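Local coordinates for osmolarity sensor protein EnvZ (Escherichia coli, PDB 5XGA) that probably senses osmolarity through its periplasmic domain and relays the signal across the inner membrane to its own cytoplasmic histidine kinase domain, at residues Q11-N14 against K15-Y19; Y19-R22 against M23-D27; P40-F43 against R44-I47; H77-A80 against Q81-G85. One frame throughout, in Å; residues are numbered along the deposited sequence.

Contact 1 of 4, residues Q11-N14 against K15-Y19; sequences QQFN and KVLAY
F13 and L17 lie one turn apart on helix 10-24 and make the firm side of this contact. Their backbones are joined by a short, straight bond, L17 N to F13 O at 2.8 Å with 172° at the hydrogen. The side chains meet obliquely, F13 CE2 4.2 Å from L17 CD2, so ring and methyl touch without a true stack. Next to them, A18 CB packs 3.3 Å from N14 O, the same oxygen that takes the A18 N-H. N14 keeps CG anti to its backbone N (chi1 -163°), which sends the amide off toward Q78, where OD1 is bonded.

Q11 and K15, both exposed, form the looser solvent side. The K15 N to Q11 O bond stretches to 3.3 Å, and the Q11 side chain leads away from the next turn. V16 is partly exposed and lays CG2 3.4 Å from Q12 O. K15 starts close, with CG 3.3 Å from Q11 O, then bends twice to carry NZ to the Q78 amide.

The firm side faces inward: F13 and L17 rest on V100 of strand 99-104 and V114 of strand 110-115, while N14, L17 and A18 pack against M79 of helix 73-83.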
loop_
_atom_site.group_PDB
_atom_site.type_symbol
_atom_site.label_atom_id
_atom_site.label_comp_id
_atom_site.label_asym_id
_atom_site.label_seq_id
_atom_site.Cartn_x
_atom_site.Cartn_y
_atom_site.Cartn_z
ATOM N N GLN A 11 -4.605 7.400 -8.391
ATOM C CA GLN A 11 -4.184 8.424 -7.437
ATOM C C GLN A 11 -4.975 8.339 -6.136
ATOM O O GLN A 11 -4.421 8.452 -5.043
ATOM C CB GLN A 11 -4.335 9.816 -8.050
ATOM C CG GLN A 11 -3.547 10.020 -9.351
ATOM C CD GLN A 11 -4.333 9.627 -10.608
ATOM O OE1 GLN A 11 -5.115 8.676 -10.598
ATOM N NE2 GLN A 11 -4.118 10.368 -11.699
ATOM N N GLN A 12 -6.287 8.148 -6.249
ATOM C CA GLN A 12 -7.121 7.991 -5.059
ATOM C C GLN A 12 -6.795 6.695 -4.316
ATOM O O GLN A 12 -6.806 6.651 -3.078
ATOM C CB GLN A 12 -8.593 7.997 -5.456
ATOM C CG GLN A 12 -9.539 7.950 -4.299
ATOM C CD GLN A 12 -10.956 8.110 -4.774
ATOM O OE1 GLN A 12 -11.274 7.753 -5.913
ATOM N NE2 GLN A 12 -11.815 8.667 -3.923
ATOM N N PHE A 13 -6.528 5.635 -5.080
ATOM C CA PHE A 13 -6.210 4.343 -4.486
ATOM C C PHE A 13 -4.923 4.424 -3.683
ATOM O O PHE A 13 -4.839 3.881 -2.586
ATOM C CB PHE A 13 -6.087 3.265 -5.548
ATOM C CG PHE A 13 -5.786 1.908 -4.986
ATOM C CD1 PHE A 13 -6.759 1.188 -4.321
ATOM C CD2 PHE A 13 -4.534 1.348 -5.134
ATOM C CE1 PHE A 13 -6.483 -0.069 -3.814
ATOM C CE2 PHE A 13 -4.252 0.092 -4.626
ATOM C CZ PHE A 13 -5.224 -0.613 -3.970
ATOM N N ASN A 14 -3.918 5.100 -4.239
ATOM C CA ASN A 14 -2.658 5.305 -3.524
ATOM C C ASN A 14 -2.870 6.036 -2.195
ATOM O O ASN A 14 -2.224 5.719 -1.179
ATOM C CB ASN A 14 -1.673 6.081 -4.410
ATOM C CG ASN A 14 -0.245 5.972 -3.931
ATOM O OD1 ASN A 14 0.382 6.971 -3.528
ATOM N ND2 ASN A 14 0.292 4.756 -3.976
ATOM N N LYS A 15 -3.759 7.026 -2.196
ATOM C CA LYS A 15 -4.031 7.778 -0.970
ATOM C C LYS A 15 -4.656 6.870 0.071
ATOM O O LYS A 15 -4.296 6.899 1.254
ATOM C CB LYS A 15 -4.963 8.963 -1.228
ATOM C CG LYS A 15 -4.402 10.042 -2.130
ATOM C CD LYS A 15 -5.306 11.278 -2.130
ATOM C CE LYS A 15 -4.901 12.235 -1.019
ATOM N NZ LYS A 15 -3.459 12.625 -1.150
ATOM N N VAL A 16 -5.616 6.074 -0.382
ATOM C CA VAL A 16 -6.308 5.124 0.479
ATOM C C VAL A 16 -5.341 4.094 1.041
ATOM O O VAL A 16 -5.270 3.869 2.252
ATOM C CB VAL A 16 -7.421 4.407 -0.290
ATOM C CG1 VAL A 16 -7.863 3.165 0.470
ATOM C CG2 VAL A 16 -8.579 5.369 -0.536
ATOM N N LEU A 17 -4.587 3.479 0.143
ATOM C CA LEU A 17 -3.587 2.494 0.516
ATOM C C LEU A 17 -2.599 3.028 1.558
ATOM O O LEU A 17 -2.270 2.347 2.533
ATOM C CB LEU A 17 -2.839 2.051 -0.734
ATOM C CG LEU A 17 -1.735 1.030 -0.570
ATOM C CD1 LEU A 17 -2.306 -0.255 -0.034
ATOM C CD2 LEU A 17 -1.067 0.817 -1.925
ATOM N N ALA A 18 -2.120 4.244 1.341
ATOM C CA ALA A 18 -1.122 4.842 2.233
ATOM C C ALA A 18 -1.654 4.978 3.652
ATOM O O ALA A 18 -0.986 4.613 4.624
ATOM C CB ALA A 18 -0.687 6.197 1.699
ATOM N N TYR A 19 -2.860 5.519 3.765
ATOM C CA TYR A 19 -3.498 5.695 5.062
ATOM C C TYR A 19 -3.695 4.376 5.783
ATOM O O TYR A 19 -3.386 4.258 6.968
ATOM C CB TYR A 19 -4.845 6.395 4.926
ATOM C CG TYR A 19 -5.341 6.828 6.281
ATOM C CD1 TYR A 19 -4.574 7.676 7.070
ATOM C CD2 TYR A 19 -6.545 6.361 6.798
ATOM C CE1 TYR A 19 -4.996 8.072 8.331
ATOM C CE2 TYR A 19 -6.980 6.757 8.063
ATOM C CZ TYR A 19 -6.195 7.609 8.823
ATOM O OH TYR A 19 -6.601 8.010 10.076
#

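Contact 2 of 4, residues Y19-R22 against M23-D27; sequences YEVR and MLMTD. With CPS (3-[(3-cholamidopropyl)dimethylammonio]-1-propanesulfonate), chain B.
M23 comes obliquely at the Y19 ring and touches it with its terminal methyl. CE sits 3.3 Å from Y19 CE2, about as near to CD2, and the sulfur follows behind: SD is 4.8 Å from the ring centroid, 36° off the ring normal, a Met-aromatic contact. The bend at the last torsion of M23 (chi3 -73°) swings CE toward the ring.

A second methionine, M25, folds back over the preceding turn. It lays its CG 3.2 Å from V21 O, then bends so that CE comes 3.5 Å from R22 CA, while SD lies beside V21 CG1. R22 CG is also near this methyl. Here the helix is losing its regularity. L24 N still makes a sound bond to E20 O, in the carbonyl plane, but M25 N is divided between V21 O and R22 O, both weak. T26, beyond these bonds, has its OG1 bonded to K28 O and its CG2 near R22 O.

This end of the helix faces a bound CHAPS molecule. L24 CD1 is 4.0 Å from its C11 and M25 CG 3.9 Å from its C3, while the ligand is hydrogen-bonded to T104 and S107. The last turn of helix 10-24 thus supplies side-chain carbons and backbone carbonyls to one wall of the CHAPS pocket seen in this crystal.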
loop_
_atom_site.group_PDB
_atom_site.type_symbol
_atom_site.label_atom_id
_atom_site.label_comp_id
_atom_site.label_asym_id
_atom_site.label_seq_id
_atom_site.Cartn_x
_atom_site.Cartn_y
_atom_site.Cartn_z
ATOM N N TYR A 19 -2.860 5.519 3.765
ATOM C CA TYR A 19 -3.498 5.695 5.062
ATOM C C TYR A 19 -3.695 4.376 5.783
ATOM O O TYR A 19 -3.386 4.258 6.968
ATOM C CB TYR A 19 -4.845 6.395 4.926
ATOM C CG TYR A 19 -5.341 6.828 6.281
ATOM C CD1 TYR A 19 -4.574 7.676 7.070
ATOM C CD2 TYR A 19 -6.545 6.361 6.798
ATOM C CE1 TYR A 19 -4.996 8.072 8.331
ATOM C CE2 TYR A 19 -6.980 6.757 8.063
ATOM C CZ TYR A 19 -6.195 7.609 8.823
ATOM O OH TYR A 19 -6.601 8.010 10.076
ATOM N N GLU A 20 -4.194 3.372 5.067
ATOM C CA GLU A 20 -4.441 2.068 5.671
ATOM C C GLU A 20 -3.145 1.340 6.008
ATOM O O GLU A 20 -3.043 0.730 7.061
ATOM C CB GLU A 20 -5.323 1.204 4.745
ATOM C CG GLU A 20 -6.634 1.886 4.391
ATOM C CD GLU A 20 -7.714 0.928 3.903
ATOM O OE1 GLU A 20 -7.478 -0.297 3.884
ATOM O OE2 GLU A 20 -8.812 1.405 3.553
ATOM N N VAL A 21 -2.147 1.395 5.124
ATOM C CA VAL A 21 -0.864 0.782 5.453
ATOM C C VAL A 21 -0.224 1.460 6.666
ATOM O O VAL A 21 0.438 0.809 7.478
ATOM C CB VAL A 21 0.096 0.831 4.281
ATOM C CG1 VAL A 21 1.503 0.455 4.743
ATOM C CG2 VAL A 21 -0.390 -0.122 3.198
ATOM N N ARG A 22 -0.435 2.762 6.788
ATOM C CA ARG A 22 0.079 3.495 7.939
ATOM C C ARG A 22 -0.497 2.894 9.229
ATOM O O ARG A 22 0.206 2.718 10.224
ATOM C CB ARG A 22 -0.271 4.978 7.816
ATOM C CG ARG A 22 0.430 5.851 8.825
ATOM C CD ARG A 22 0.032 7.298 8.660
ATOM N NE ARG A 22 0.306 8.039 9.887
ATOM C CZ ARG A 22 -0.274 9.191 10.205
ATOM N NH1 ARG A 22 -1.155 9.740 9.380
ATOM N NH2 ARG A 22 0.029 9.791 11.350
ATOM N N MET A 23 -1.778 2.543 9.190
ATOM C CA MET A 23 -2.432 1.909 10.329
ATOM C C MET A 23 -1.965 0.469 10.528
ATOM O O MET A 23 -1.831 0.016 11.661
ATOM C CB MET A 23 -3.959 1.951 10.160
ATOM C CG MET A 23 -4.630 3.229 10.660
ATOM S SD MET A 23 -6.412 3.252 10.282
ATOM C CE MET A 23 -6.358 3.549 8.521
ATOM N N LEU A 24 -1.710 -0.253 9.432
ATOM C CA LEU A 24 -1.147 -1.594 9.535
ATOM C C LEU A 24 0.116 -1.569 10.343
ATOM O O LEU A 24 0.434 -2.510 11.073
ATOM C CB LEU A 24 -0.819 -2.164 8.166
ATOM C CG LEU A 24 -1.912 -2.947 7.486
ATOM C CD1 LEU A 24 -1.317 -3.488 6.207
ATOM C CD2 LEU A 24 -2.386 -4.057 8.438
ATOM N N MET A 25 0.841 -0.469 10.183
ATOM C CA MET A 25 2.213 -0.373 10.647
ATOM C C MET A 25 2.367 -0.120 12.129
ATOM O O MET A 25 3.469 -0.237 12.658
ATOM C CB MET A 25 2.930 0.735 9.877
ATOM C CG MET A 25 3.413 0.288 8.523
ATOM S SD MET A 25 4.337 1.580 7.665
ATOM C CE MET A 25 3.570 3.029 8.347
ATOM N N THR A 26 1.284 0.227 12.818
ATOM C CA THR A 26 1.448 0.650 14.200
ATOM C C THR A 26 0.206 0.386 15.050
ATOM O O THR A 26 -0.888 0.201 14.529
ATOM C CB THR A 26 1.801 2.160 14.247
ATOM O OG1 THR A 26 2.134 2.554 15.588
ATOM C CG2 THR A 26 0.624 2.996 13.745
ATOM N N ASP A 27 0.385 0.377 16.365
ATOM C CA ASP A 27 -0.747 0.265 17.271
ATOM C C ASP A 27 -1.202 1.652 17.746
ATOM O O ASP A 27 -2.242 1.782 18.408
ATOM C CB ASP A 27 -0.401 -0.637 18.465
ATOM C CG ASP A 27 0.784 -0.121 19.273
ATOM O OD1 ASP A 27 1.497 0.770 18.779
ATOM O OD2 ASP A 27 1.004 -0.618 20.398
HETATM C C1 CPS B . 3.814 -2.985 5.698
HETATM C C2 CPS B . 3.847 -4.417 6.177
HETATM C C3 CPS B . 3.809 -3.619 8.597
HETATM C C4 CPS B . 4.389 -3.760 9.984
HETATM C C5 CPS B . 4.379 -5.181 10.441
HETATM C C6 CPS B . 5.090 -6.006 9.403
HETATM C C7 CPS B . 5.255 -7.374 9.993
HETATM C C8 CPS B . 5.503 -7.041 11.447
HETATM C C9 CPS B . 5.249 -5.544 11.627
HETATM C C10 CPS B . 2.923 -5.569 10.670
HETATM C C11 CPS B . 2.410 -4.862 6.319
HETATM C C12 CPS B . 5.196 -2.456 5.366
HETATM C C13 CPS B . 5.817 -3.306 4.286
HETATM C C14 CPS B . 5.962 -4.722 4.819
HETATM C C15 CPS B . 4.607 -5.284 5.170
HETATM C C16 CPS B . 4.740 -6.733 5.608
HETATM C C17 CPS B . 5.234 -6.878 7.046
HETATM C C18 CPS B . 4.463 -5.964 8.022
HETATM C C19 CPS B . 4.469 -4.524 7.564
HETATM C C20 CPS B . 4.756 -5.214 13.052
HETATM C C21 CPS B . 4.246 -3.787 13.269
HETATM C C22 CPS B . 5.806 -5.565 14.102
HETATM C C23 CPS B . 5.357 -5.572 15.554
HETATM C C24 CPS B . 6.204 -6.555 16.353
HETATM C C25 CPS B . 6.316 -8.693 17.575
HETATM C C26 CPS B . 5.472 -9.937 17.914
HETATM C C27 CPS B . 6.231 -11.062 18.640
HETATM C C28 CPS B . 4.589 -11.547 20.300
HETATM C C29 CPS B . 4.403 -12.552 18.156
HETATM C C30 CPS B . 6.191 -13.281 19.538
HETATM N N1 CPS B . 5.608 -7.665 16.795
HETATM N N2 CPS B . 5.352 -12.117 19.185
HETATM O O1 CPS B . 7.384 -6.344 16.603
HETATM O O2 CPS B . 7.050 -2.713 3.881
HETATM O O3 CPS B . 6.649 -6.698 7.101
HETATM O O4 CPS B . 5.724 -3.330 9.933
#

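Contact 3 of 4, residues P40-F43 against R44-I47; sequences PPAF and RREI. With CPS (3-[(3-cholamidopropyl)dimethylammonio]-1-propanesulfonate), chain C.
The first turn of helix 41-51, with P40 at its N-cap, carries one side of a CHAPS site, and R45, with R44, joins the two. P41 stands in the first turn, where a proline costs no helical bond. P41 O takes the R45 N-H at 3.0 Å and 169°, and also a weak bond from R44 N; P40 O receives R44 N only weakly. One turn on, I47 N bonds to F43 O at 2.8 Å. The I47 side chain packs its CG1 against that oxygen too.

The R45 side chain runs back toward the start of the helix. Its bend at chi3 (-65°) lays one face of the guanidinium over the P41-A42 peptide, NH2 3.6 Å from A42 CA and NH1 4.0 Å from P41 CB. The chain meets the ligand on the way: R45 CG is 3.2 Å from the angular methyl C11 of the CHAPS steroid, and R45 NH1 is 3.5 Å from its C12. Cut back to an alanine, R45 would probably leave the C11 methyl and C12 without their neighbour and the first-turn peptide uncovered. R44, kinked along its chain, sends NH1 to L24 O and offers a guanidinium face to C14 of the same steroid. On another flank F43 takes P40 CG over one ring face, 3.7 Å above the plane.

Side chains meeting a steroid through methylenes and guanidinium faces make this a surface detergent site, which Y48 and I110 complete.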
loop_
_atom_site.group_PDB
_atom_site.type_symbol
_atom_site.label_atom_id
_atom_site.label_comp_id
_atom_site.label_asym_id
_atom_site.label_seq_id
_atom_site.Cartn_x
_atom_site.Cartn_y
_atom_site.Cartn_z
ATOM N N PRO A 40 -6.998 -0.184 17.020
ATOM C CA PRO A 40 -7.367 -1.519 17.510
ATOM C C PRO A 40 -6.790 -2.626 16.619
ATOM O O PRO A 40 -6.810 -2.492 15.393
ATOM C CB PRO A 40 -8.900 -1.508 17.453
ATOM C CG PRO A 40 -9.278 -0.023 17.555
ATOM C CD PRO A 40 -8.168 0.684 16.788
ATOM N N PRO A 41 -6.259 -3.698 17.225
ATOM C CA PRO A 41 -5.721 -4.818 16.432
ATOM C C PRO A 41 -6.725 -5.327 15.400
ATOM O O PRO A 41 -6.362 -5.608 14.261
ATOM C CB PRO A 41 -5.438 -5.896 17.480
ATOM C CG PRO A 41 -5.267 -5.144 18.760
ATOM C CD PRO A 41 -6.147 -3.931 18.675
ATOM N N ALA A 42 -7.989 -5.436 15.801
ATOM C CA ALA A 42 -9.028 -5.919 14.889
ATOM C C ALA A 42 -9.060 -5.133 13.579
ATOM O O ALA A 42 -9.284 -5.708 12.515
ATOM C CB ALA A 42 -10.392 -5.862 15.569
ATOM N N PHE A 43 -8.850 -3.823 13.654
ATOM C CA PHE A 43 -8.853 -2.974 12.460
ATOM C C PHE A 43 -7.708 -3.351 11.544
ATOM O O PHE A 43 -7.828 -3.345 10.311
ATOM C CB PHE A 43 -8.718 -1.492 12.833
ATOM C CG PHE A 43 -9.949 -0.907 13.455
ATOM C CD1 PHE A 43 -11.095 -1.673 13.610
ATOM C CD2 PHE A 43 -9.967 0.411 13.874
ATOM C CE1 PHE A 43 -12.237 -1.131 14.176
ATOM C CE2 PHE A 43 -11.105 0.956 14.451
ATOM C CZ PHE A 43 -12.236 0.186 14.597
ATOM N N ARG A 44 -6.577 -3.643 12.166
ATOM C CA ARG A 44 -5.359 -3.941 11.424
ATOM C C ARG A 44 -5.489 -5.262 10.674
ATOM O O ARG A 44 -5.112 -5.357 9.507
ATOM C CB ARG A 44 -4.170 -3.961 12.377
ATOM C CG ARG A 44 -3.797 -2.561 12.869
ATOM C CD ARG A 44 -2.267 -2.468 12.969
ATOM N NE ARG A 44 -1.864 -2.737 14.321
ATOM C CZ ARG A 44 -0.623 -2.953 14.749
ATOM N NH1 ARG A 44 0.434 -2.968 13.930
ATOM N NH2 ARG A 44 -0.458 -3.173 16.037
ATOM N N ARG A 45 -6.036 -6.266 11.355
ATOM C CA ARG A 45 -6.375 -7.536 10.725
ATOM C C ARG A 45 -7.333 -7.350 9.556
ATOM O O ARG A 45 -7.161 -7.961 8.505
ATOM C CB ARG A 45 -6.983 -8.496 11.749
ATOM C CG ARG A 45 -5.961 -9.186 12.624
ATOM C CD ARG A 45 -6.588 -10.291 13.457
ATOM N NE ARG A 45 -7.543 -9.766 14.430
ATOM C CZ ARG A 45 -7.239 -9.438 15.685
ATOM N NH1 ARG A 45 -5.995 -9.572 16.130
ATOM N NH2 ARG A 45 -8.179 -8.973 16.501
ATOM N N GLU A 46 -8.340 -6.497 9.723
ATOM C CA GLU A 46 -9.337 -6.324 8.665
ATOM C C GLU A 46 -8.790 -5.512 7.482
ATOM O O GLU A 46 -9.106 -5.796 6.327
ATOM C CB GLU A 46 -10.597 -5.665 9.224
ATOM C CG GLU A 46 -11.841 -5.935 8.392
ATOM C CD GLU A 46 -12.076 -7.420 8.153
ATOM O OE1 GLU A 46 -11.770 -7.912 7.040
ATOM O OE2 GLU A 46 -12.569 -8.099 9.079
ATOM N N ILE A 47 -7.976 -4.499 7.762
ATOM C CA ILE A 47 -7.306 -3.744 6.690
ATOM C C ILE A 47 -6.459 -4.657 5.810
ATOM O O ILE A 47 -6.518 -4.588 4.575
ATOM C CB ILE A 47 -6.375 -2.641 7.243
ATOM C CG1 ILE A 47 -7.194 -1.461 7.765
ATOM C CG2 ILE A 47 -5.418 -2.170 6.137
ATOM C CD1 ILE A 47 -6.391 -0.459 8.641
HETATM C C1 CPS C . -2.472 -9.323 13.710
HETATM C C2 CPS C . -1.957 -8.580 12.489
HETATM C C3 CPS C . -2.183 -10.355 10.617
HETATM C C4 CPS C . -1.486 -11.504 9.888
HETATM C C5 CPS C . -0.141 -11.137 9.284
HETATM C C6 CPS C . 0.573 -10.053 10.045
HETATM C C7 CPS C . 1.650 -9.669 9.082
HETATM C C8 CPS C . 2.231 -11.056 8.979
HETATM C C9 CPS C . 1.104 -12.025 9.383
HETATM C C10 CPS C . -0.429 -10.788 7.837
HETATM C C11 CPS C . -3.143 -8.111 11.689
HETATM C C12 CPS C . -2.953 -8.473 14.884
HETATM C C13 CPS C . -1.966 -7.418 15.340
HETATM C C14 CPS C . -0.742 -7.437 14.448
HETATM C C15 CPS C . -1.142 -7.370 12.990
HETATM C C16 CPS C . 0.074 -7.035 12.158
HETATM C C17 CPS C . 0.744 -8.299 11.690
HETATM C C18 CPS C . -0.197 -8.944 10.700
HETATM C C19 CPS C . -1.264 -9.572 11.538
HETATM C C20 CPS C . 1.235 -13.347 8.600
HETATM C C21 CPS C . 0.037 -14.294 8.706
HETATM C C22 CPS C . 2.535 -14.103 8.901
HETATM C C23 CPS C . 3.767 -13.750 8.065
HETATM C C24 CPS C . 4.958 -14.662 8.370
HETATM C C25 CPS C . 6.287 -13.469 6.694
HETATM C C26 CPS C . 6.835 -13.992 5.362
HETATM C C27 CPS C . 8.095 -14.845 5.545
HETATM C C28 CPS C . 9.141 -13.143 4.262
HETATM C C29 CPS C . 9.549 -13.283 6.597
HETATM C C30 CPS C . 10.449 -15.014 5.231
HETATM N N1 CPS C . 6.103 -14.498 7.710
HETATM N N2 CPS C . 9.328 -14.067 5.381
HETATM O O1 CPS C . 4.909 -15.556 9.203
HETATM O O2 CPS C . -1.670 -7.652 16.712
HETATM O O3 CPS C . 0.951 -9.177 12.791
HETATM O O4 CPS C . -1.384 -12.610 10.752
#

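Contact 4 of 4, residues H77-A80 against Q81-G85; sequences HQMA and QQLGG
The peptide carbonyl of A80 is a planar acceptor with two donors, both tilted from its plane and both from the glycines that follow: G84 N at 2.8 Å, tilted 28°, and G85 N at 3.2 Å from A80 O, tilted 17°. Among the flat side-chain ends, the Q78 amide points to helix 10-24, and the H77 ring leads away from the following turn. G84, just after the helix, has a positive phi (78°), and the chain turns so that G85 O comes 3.4 Å from A80 CA, a CA-H...O contact. G85 O is also bonded to T87 OG1.

Before that end the apolar side is carried by M79 and L83. M79, bent at chi2 and chi3, brings SD 3.6 Å from L83 CD1 and 3.7 Å from L83 CG, the two side chains set at a slant to each other. L83 CG also rests 3.4 Å from M79 O, the oxygen that accepts the L83 N-H. Beyond M79, L83 packs on V21 and M25. A serine in place of L83 would probably leave M79 SD without its branched neighbour and open a gap toward V21 and M25.

Chemically, the turn divides its work: sulfur and methyls pack against helix 10-24 and the neighbouring strands, while A80 O keeps its i+4 bond from G84 N and gains a second from G85 N, tying the post-helical turn to the last turn of the helix.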
loop_
_atom_site.group_PDB
_atom_site.type_symbol
_atom_site.label_atom_id
_atom_site.label_comp_id
_atom_site.label_asym_id
_atom_site.label_seq_id
_atom_site.Cartn_x
_atom_site.Cartn_y
_atom_site.Cartn_z
ATOM N N HIS A 77 6.624 9.263 -3.510
ATOM C CA HIS A 77 6.833 10.324 -2.520
ATOM C C HIS A 77 5.587 10.511 -1.649
ATOM O O HIS A 77 5.680 10.670 -0.426
ATOM C CB HIS A 77 7.190 11.637 -3.203
ATOM C CG HIS A 77 8.641 11.773 -3.515
ATOM N ND1 HIS A 77 9.549 12.296 -2.617
ATOM C CD2 HIS A 77 9.350 11.448 -4.621
ATOM C CE1 HIS A 77 10.753 12.292 -3.159
ATOM N NE2 HIS A 77 10.660 11.779 -4.374
ATOM N N GLN A 78 4.424 10.485 -2.295
ATOM C CA GLN A 78 3.156 10.620 -1.589
ATOM C C GLN A 78 3.026 9.497 -0.559
ATOM O O GLN A 78 2.634 9.727 0.577
ATOM C CB GLN A 78 1.978 10.602 -2.573
ATOM C CG GLN A 78 0.606 10.737 -1.896
ATOM C CD GLN A 78 -0.571 10.735 -2.875
ATOM O OE1 GLN A 78 -1.365 11.679 -2.909
ATOM N NE2 GLN A 78 -0.693 9.667 -3.660
ATOM N N MET A 79 3.374 8.282 -0.957
ATOM C CA MET A 79 3.356 7.145 -0.044
ATOM C C MET A 79 4.417 7.325 1.046
ATOM O O MET A 79 4.130 7.153 2.229
ATOM C CB MET A 79 3.586 5.840 -0.816
ATOM C CG MET A 79 3.666 4.586 0.059
ATOM S SD MET A 79 2.056 4.065 0.707
ATOM C CE MET A 79 1.154 3.729 -0.823
ATOM N N ALA A 80 5.630 7.696 0.650
ATOM C CA ALA A 80 6.721 7.877 1.626
ATOM C C ALA A 80 6.341 8.874 2.722
ATOM O O ALA A 80 6.598 8.647 3.912
ATOM C CB ALA A 80 8.002 8.341 0.925
ATOM N N GLN A 81 5.743 9.983 2.311
ATOM C CA GLN A 81 5.336 11.026 3.249
ATOM C C GLN A 81 4.290 10.541 4.246
ATOM O O GLN A 81 4.325 10.925 5.408
ATOM C CB GLN A 81 4.796 12.237 2.491
ATOM C CG GLN A 81 5.299 13.562 3.019
ATOM C CD GLN A 81 5.544 14.558 1.906
ATOM O OE1 GLN A 81 5.007 14.417 0.803
ATOM N NE2 GLN A 81 6.367 15.566 2.182
ATOM N N GLN A 82 3.353 9.709 3.801
ATOM C CA GLN A 82 2.300 9.217 4.687
ATOM C C GLN A 82 2.810 8.126 5.608
ATOM O O GLN A 82 2.452 8.073 6.783
ATOM C CB GLN A 82 1.110 8.687 3.881
ATOM C CG GLN A 82 0.261 9.759 3.249
ATOM C CD GLN A 82 -0.409 10.647 4.277
ATOM O OE1 GLN A 82 -1.182 10.180 5.124
ATOM N NE2 GLN A 82 -0.111 11.939 4.209
ATOM N N LEU A 83 3.637 7.236 5.076
ATOM C CA LEU A 83 4.160 6.137 5.886
ATOM C C LEU A 83 5.291 6.605 6.775
ATOM O O LEU A 83 5.647 5.928 7.740
ATOM C CB LEU A 83 4.655 4.982 5.010
ATOM C CG LEU A 83 3.621 4.350 4.072
ATOM C CD1 LEU A 83 4.146 3.032 3.513
ATOM C CD2 LEU A 83 2.280 4.153 4.779
ATOM N N GLY A 84 5.881 7.744 6.423
ATOM C CA GLY A 84 6.930 8.350 7.233
ATOM C C GLY A 84 8.305 7.719 7.115
ATOM O O GLY A 84 9.076 7.714 8.078
ATOM N N GLY A 85 8.621 7.195 5.938
ATOM C CA GLY A 85 9.918 6.587 5.687
ATOM C C GLY A 85 10.099 6.317 4.205
ATOM O O GLY A 85 9.124 6.380 3.455
#

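In the fold
Contacts 1 and 2 share Y19 and follow one another along helix 10-24, their centres 12 Å apart. Contact 4 lies beside both. It meets contact 1 through two probable hydrogen bonds, N14 OD1 to Q78 NE2 and K15 NZ to Q78 OE1, each 2.9 Å, and meets contact 2 by packing, with V21 CG1 3.8 Å from L83 CD2. Contact 3 joins contact 2 where R44 NH1 reaches L24 O at 2.9 Å, but stays about 21 Å, centre to centre, from contact 4. Contact 2 lines one CHAPS molecule and contact 3 another, with R44 belonging to both pockets, while the L17 side chain of contact 1 lies about 9 Å from a bound CHAPS.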